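PDB 4K7J: GDSL-like Lipase/Acylhydrolase family protein from Neisseria meningitidis, which probably removes O-acetyl groups from peptidoglycan as an esterase of the SGNH (GDSL-like) hydrolase family. Local coordinates for residues 54-65 with 208-219. Sequence-based numbering, arbitrary orientation.
Sequences FRILQIGDSHTA and GITVSAMGINGA. With ACT (acetate ion), chain C.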
loop_
_atom_site.group_PDB
_atom_site.type_symbol
_atom_site.label_atom_id
_atom_site.label_comp_id
_atom_site.label_asym_id
_atom_site.label_seq_id
_atom_site.Cartn_x
_atom_site.Cartn_y
_atom_site.Cartn_z
ATOM N N PHE A 54 13.131 -0.984 7.575
ATOM C CA PHE A 54 12.095 -2.002 7.535
ATOM C C PHE A 54 10.918 -1.445 6.744
ATOM O O PHE A 54 10.299 -0.460 7.150
ATOM C CB PHE A 54 11.665 -2.416 8.942
ATOM C CG PHE A 54 10.717 -3.579 8.966
ATOM C CD1 PHE A 54 9.349 -3.384 8.823
ATOM C CD2 PHE A 54 11.195 -4.875 9.134
ATOM C CE1 PHE A 54 8.472 -4.463 8.842
ATOM C CE2 PHE A 54 10.328 -5.960 9.157
ATOM C CZ PHE A 54 8.961 -5.753 9.007
ATOM N N ARG A 55 10.610 -2.097 5.625
ATOM C CA ARG A 55 9.669 -1.548 4.650
ATOM C C ARG A 55 8.329 -2.269 4.686
ATOM O O ARG A 55 8.239 -3.454 4.350
ATOM C CB ARG A 55 10.262 -1.619 3.236
ATOM C CG ARG A 55 11.511 -0.766 3.039
ATOM C CD ARG A 55 12.167 -1.025 1.684
ATOM N NE ARG A 55 13.475 -0.378 1.609
ATOM C CZ ARG A 55 14.620 -0.976 1.921
ATOM N NH1 ARG A 55 14.625 -2.241 2.313
ATOM N NH2 ARG A 55 15.760 -0.312 1.829
ATOM N N ILE A 56 7.301 -1.538 5.106
ATOM C CA ILE A 56 5.932 -2.041 5.136
ATOM C C ILE A 56 5.201 -1.502 3.910
ATOM O O ILE A 56 5.196 -0.292 3.672
ATOM C CB ILE A 56 5.199 -1.553 6.418
ATOM C CG1 ILE A 56 5.827 -2.171 7.665
ATOM C CG2 ILE A 56 3.704 -1.893 6.373
ATOM C CD1 ILE A 56 5.265 -1.585 8.976
ATOM N N LEU A 57 4.594 -2.396 3.128
ATOM C CA LEU A 57 3.906 -2.008 1.894
ATOM C C LEU A 57 2.432 -2.432 1.905
ATOM O O LEU A 57 2.122 -3.621 1.866
ATOM C CB LEU A 57 4.604 -2.640 0.682
ATOM C CG LEU A 57 3.954 -2.468 -0.692
ATOM C CD1 LEU A 57 3.843 -0.983 -1.028
ATOM C CD2 LEU A 57 4.765 -3.223 -1.776
ATOM N N GLN A 58 1.523 -1.464 1.933
ATOM C CA GLN A 58 0.108 -1.797 1.926
ATOM C C GLN A 58 -0.521 -1.585 0.551
ATOM O O GLN A 58 -0.534 -0.469 0.010
ATOM C CB GLN A 58 -0.661 -0.998 2.988
ATOM C CG GLN A 58 -2.149 -1.359 3.003
ATOM C CD GLN A 58 -2.834 -0.987 4.297
ATOM O OE1 GLN A 58 -2.261 -1.135 5.381
ATOM N NE2 GLN A 58 -4.070 -0.499 4.197
ATOM N N ILE A 59 -1.050 -2.668 -0.003
ATOM C CA ILE A 59 -1.650 -2.647 -1.324
ATOM C C ILE A 59 -3.119 -2.965 -1.148
ATOM O O ILE A 59 -3.458 -3.975 -0.534
ATOM C CB ILE A 59 -0.996 -3.692 -2.248
ATOM C CG1 ILE A 59 0.531 -3.628 -2.117
ATOM C CG2 ILE A 59 -1.460 -3.501 -3.722
ATOM C CD1 ILE A 59 1.267 -4.787 -2.790
ATOM N N GLY A 60 -3.993 -2.098 -1.650
ATOM C CA GLY A 60 -5.416 -2.284 -1.423
ATOM C C GLY A 60 -6.362 -1.401 -2.222
ATOM O O GLY A 60 -6.064 -1.014 -3.348
ATOM N N ASP A 61 -7.507 -1.084 -1.630
ATOM C CA ASP A 61 -8.567 -0.357 -2.323
ATOM C C ASP A 61 -8.671 1.088 -1.811
ATOM O O ASP A 61 -7.677 1.670 -1.405
ATOM C CB ASP A 61 -9.898 -1.094 -2.158
ATOM C CG ASP A 61 -10.224 -1.396 -0.699
ATOM O OD1 ASP A 61 -9.650 -0.733 0.204
ATOM O OD2 ASP A 61 -11.055 -2.306 -0.441
ATOM N N SER A 62 -9.872 1.659 -1.785
ATOM C CA SER A 62 -9.994 3.072 -1.456
ATOM C C SER A 62 -9.650 3.345 0.001
ATOM O O SER A 62 -9.206 4.440 0.338
ATOM C CB SER A 62 -11.387 3.619 -1.783
ATOM O OG SER A 62 -12.266 3.350 -0.718
ATOM N N HIS A 63 -9.819 2.346 0.859
ATOM C CA HIS A 63 -9.466 2.524 2.267
ATOM C C HIS A 63 -7.974 2.850 2.346
ATOM O O HIS A 63 -7.546 3.680 3.153
ATOM C CB HIS A 63 -9.767 1.263 3.104
ATOM C CG HIS A 63 -11.180 0.773 3.006
ATOM N ND1 HIS A 63 -12.274 1.565 3.300
ATOM C CD2 HIS A 63 -11.676 -0.445 2.673
ATOM C CE1 HIS A 63 -13.380 0.856 3.142
ATOM N NE2 HIS A 63 -13.044 -0.367 2.765
ATOM N N THR A 64 -7.194 2.189 1.493
ATOM C CA THR A 64 -5.753 2.404 1.425
ATOM C C THR A 64 -5.432 3.679 0.639
ATOM O O THR A 64 -4.557 4.470 1.027
ATOM C CB THR A 64 -5.048 1.190 0.773
ATOM O OG1 THR A 64 -5.237 0.033 1.598
ATOM C CG2 THR A 64 -3.523 1.441 0.595
ATOM N N ALA A 65 -6.150 3.876 -0.462
ATOM C CA ALA A 65 -5.877 4.979 -1.382
ATOM C C ALA A 65 -6.086 6.381 -0.787
ATOM O O ALA A 65 -5.539 7.361 -1.298
ATOM C CB ALA A 65 -6.684 4.806 -2.693
ATOM N N GLY A 208 15.034 2.898 9.660
ATOM C CA GLY A 208 13.786 3.002 10.405
ATOM C C GLY A 208 12.654 2.308 9.668
ATOM O O GLY A 208 12.904 1.426 8.852
ATOM N N ILE A 209 11.414 2.714 9.939
ATOM C CA ILE A 209 10.250 2.113 9.285
ATOM C C ILE A 209 9.786 3.003 8.133
ATOM O O ILE A 209 9.820 4.225 8.255
ATOM C CB ILE A 209 9.058 2.036 10.264
ATOM C CG1 ILE A 209 9.456 1.327 11.557
ATOM C CG2 ILE A 209 7.838 1.379 9.608
ATOM C CD1 ILE A 209 9.980 -0.078 11.350
ATOM N N THR A 210 9.336 2.410 7.026
ATOM C CA THR A 210 8.531 3.175 6.080
ATOM C C THR A 210 7.213 2.456 5.908
ATOM O O THR A 210 7.142 1.233 6.033
ATOM C CB THR A 210 9.194 3.351 4.692
ATOM O OG1 THR A 210 9.432 2.070 4.098
ATOM C CG2 THR A 210 10.520 4.123 4.808
ATOM N N VAL A 211 6.169 3.223 5.628
ATOM C CA VAL A 211 4.873 2.650 5.284
ATOM C C VAL A 211 4.416 3.236 3.951
ATOM O O VAL A 211 4.184 4.437 3.831
ATOM C CB VAL A 211 3.821 2.915 6.370
ATOM C CG1 VAL A 211 2.464 2.392 5.911
ATOM C CG2 VAL A 211 4.237 2.259 7.701
ATOM N N SER A 212 4.335 2.383 2.940
ATOM C CA SER A 212 3.977 2.809 1.593
ATOM C C SER A 212 2.549 2.376 1.289
ATOM O O SER A 212 2.166 1.252 1.606
ATOM C CB SER A 212 4.937 2.180 0.572
ATOM O OG SER A 212 6.268 2.662 0.727
ATOM N N ALA A 213 1.764 3.262 0.677
ATOM C CA ALA A 213 0.365 2.958 0.369
ATOM C C ALA A 213 0.157 2.820 -1.126
ATOM O O ALA A 213 0.354 3.780 -1.861
ATOM C CB ALA A 213 -0.545 4.062 0.926
ATOM N N MET A 214 -0.225 1.627 -1.575
ATOM C CA MET A 214 -0.532 1.396 -2.981
ATOM C C MET A 214 -1.998 1.041 -3.113
ATOM O O MET A 214 -2.343 -0.132 -3.284
ATOM C CB MET A 214 0.298 0.243 -3.563
ATOM C CG MET A 214 1.762 0.524 -3.712
ATOM S SD MET A 214 2.579 -0.686 -4.768
ATOM C CE MET A 214 4.135 0.173 -4.956
ATOM N N GLY A 215 -2.851 2.053 -3.027
ATOM C CA GLY A 215 -4.283 1.863 -3.141
ATOM C C GLY A 215 -4.858 2.323 -4.463
ATOM O O GLY A 215 -4.332 3.232 -5.106
ATOM N N ILE A 216 -5.956 1.682 -4.860
ATOM C CA ILE A 216 -6.703 2.062 -6.047
ATOM C C ILE A 216 -8.186 2.045 -5.705
ATOM O O ILE A 216 -8.713 0.996 -5.342
ATOM C CB ILE A 216 -6.501 1.050 -7.190
ATOM C CG1 ILE A 216 -5.055 1.048 -7.700
ATOM C CG2 ILE A 216 -7.461 1.374 -8.334
ATOM C CD1 ILE A 216 -4.755 2.207 -8.660
ATOM N N ASN A 217 -8.853 3.193 -5.806
ATOM C CA ASN A 217 -10.283 3.280 -5.504
ATOM C C ASN A 217 -11.076 2.206 -6.240
ATOM O O ASN A 217 -10.957 2.071 -7.461
ATOM C CB ASN A 217 -10.830 4.661 -5.865
ATOM C CG ASN A 217 -10.381 5.749 -4.898
ATOM O OD1 ASN A 217 -9.880 5.468 -3.820
ATOM N ND2 ASN A 217 -10.589 6.998 -5.279
ATOM N N GLY A 218 -11.861 1.423 -5.500
ATOM C CA GLY A 218 -12.700 0.400 -6.114
ATOM C C GLY A 218 -12.049 -0.947 -6.427
ATOM O O GLY A 218 -12.730 -1.882 -6.853
ATOM N N ALA A 219 -10.743 -1.066 -6.201
ATOM C CA ALA A 219 -10.002 -2.242 -6.668
ATOM C C ALA A 219 -10.274 -3.530 -5.888
ATOM O O ALA A 219 -10.665 -3.505 -4.717
ATOM C CB ALA A 219 -8.505 -1.960 -6.685
HETATM C C ACT C . -13.679 1.241 -2.163
HETATM O O ACT C . -14.449 2.129 -2.635
HETATM O OXT ACT C . -12.660 0.936 -2.835
HETATM C CH3 ACT C . -13.942 0.588 -0.842
HETATM O O HOH W 1 7.527 0.921 2.625
HETATM O O HOH W 2 -11.762 -4.328 -2.184
HETATM O O HOH W 3 -9.610 6.952 -1.338
#
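Met214 N donates to Gln58 O (2.6 Å, N-H...O angle 174°), the straightest of eight backbone hydrogen bonds that join 54-60 to 208-216. Their axes diverge by 13°, as expected of neighbouring parallel strands. On the face bearing Ile56, CD1 of that residue comes within 4.0 Å of Ile209 CG2, and helix 68-81 packs against the same face. On the other face, Leu57 CD1 touches both Ser212 CB and Met214 CG; Leu57 CG stands anti to the backbone N (chi1 174°), which brings CD1 near the neighbouring strand. Polar atoms interrupt this second face: a water donates to Ile56 O and Thr210 OG1 and also bonds Ser212 OG, which has a further partner in Trp88 N.

The backbones come nearest at the end of helix 62-65, where Ala65 CA and Gly215 CA are 3.9 Å apart; Ala65 CB rests 3.6 Å from Gly215 C. Gln58 NE2 ties the sheet to this turn through Thr64 OG1, which lies in its amide plane at 2.9 Å. Beyond it the contact opens toward exposed Gly218, and water and acetate mediate: Ser62 N (3.1 Å) and Gly218 N (2.8 Å) both donate to acetate OXT, while His351 and Asn250 also bind the ion. GDSH begins on the strand's last residue, Gly60, and runs into helix 62-65; Ser62 OG lies 2.9 Å from the acetate C, consistent with the nucleophile, and Ser62 N, Gly218 N and Asn250 ND2 with the oxyanion hole, of the SGNH family.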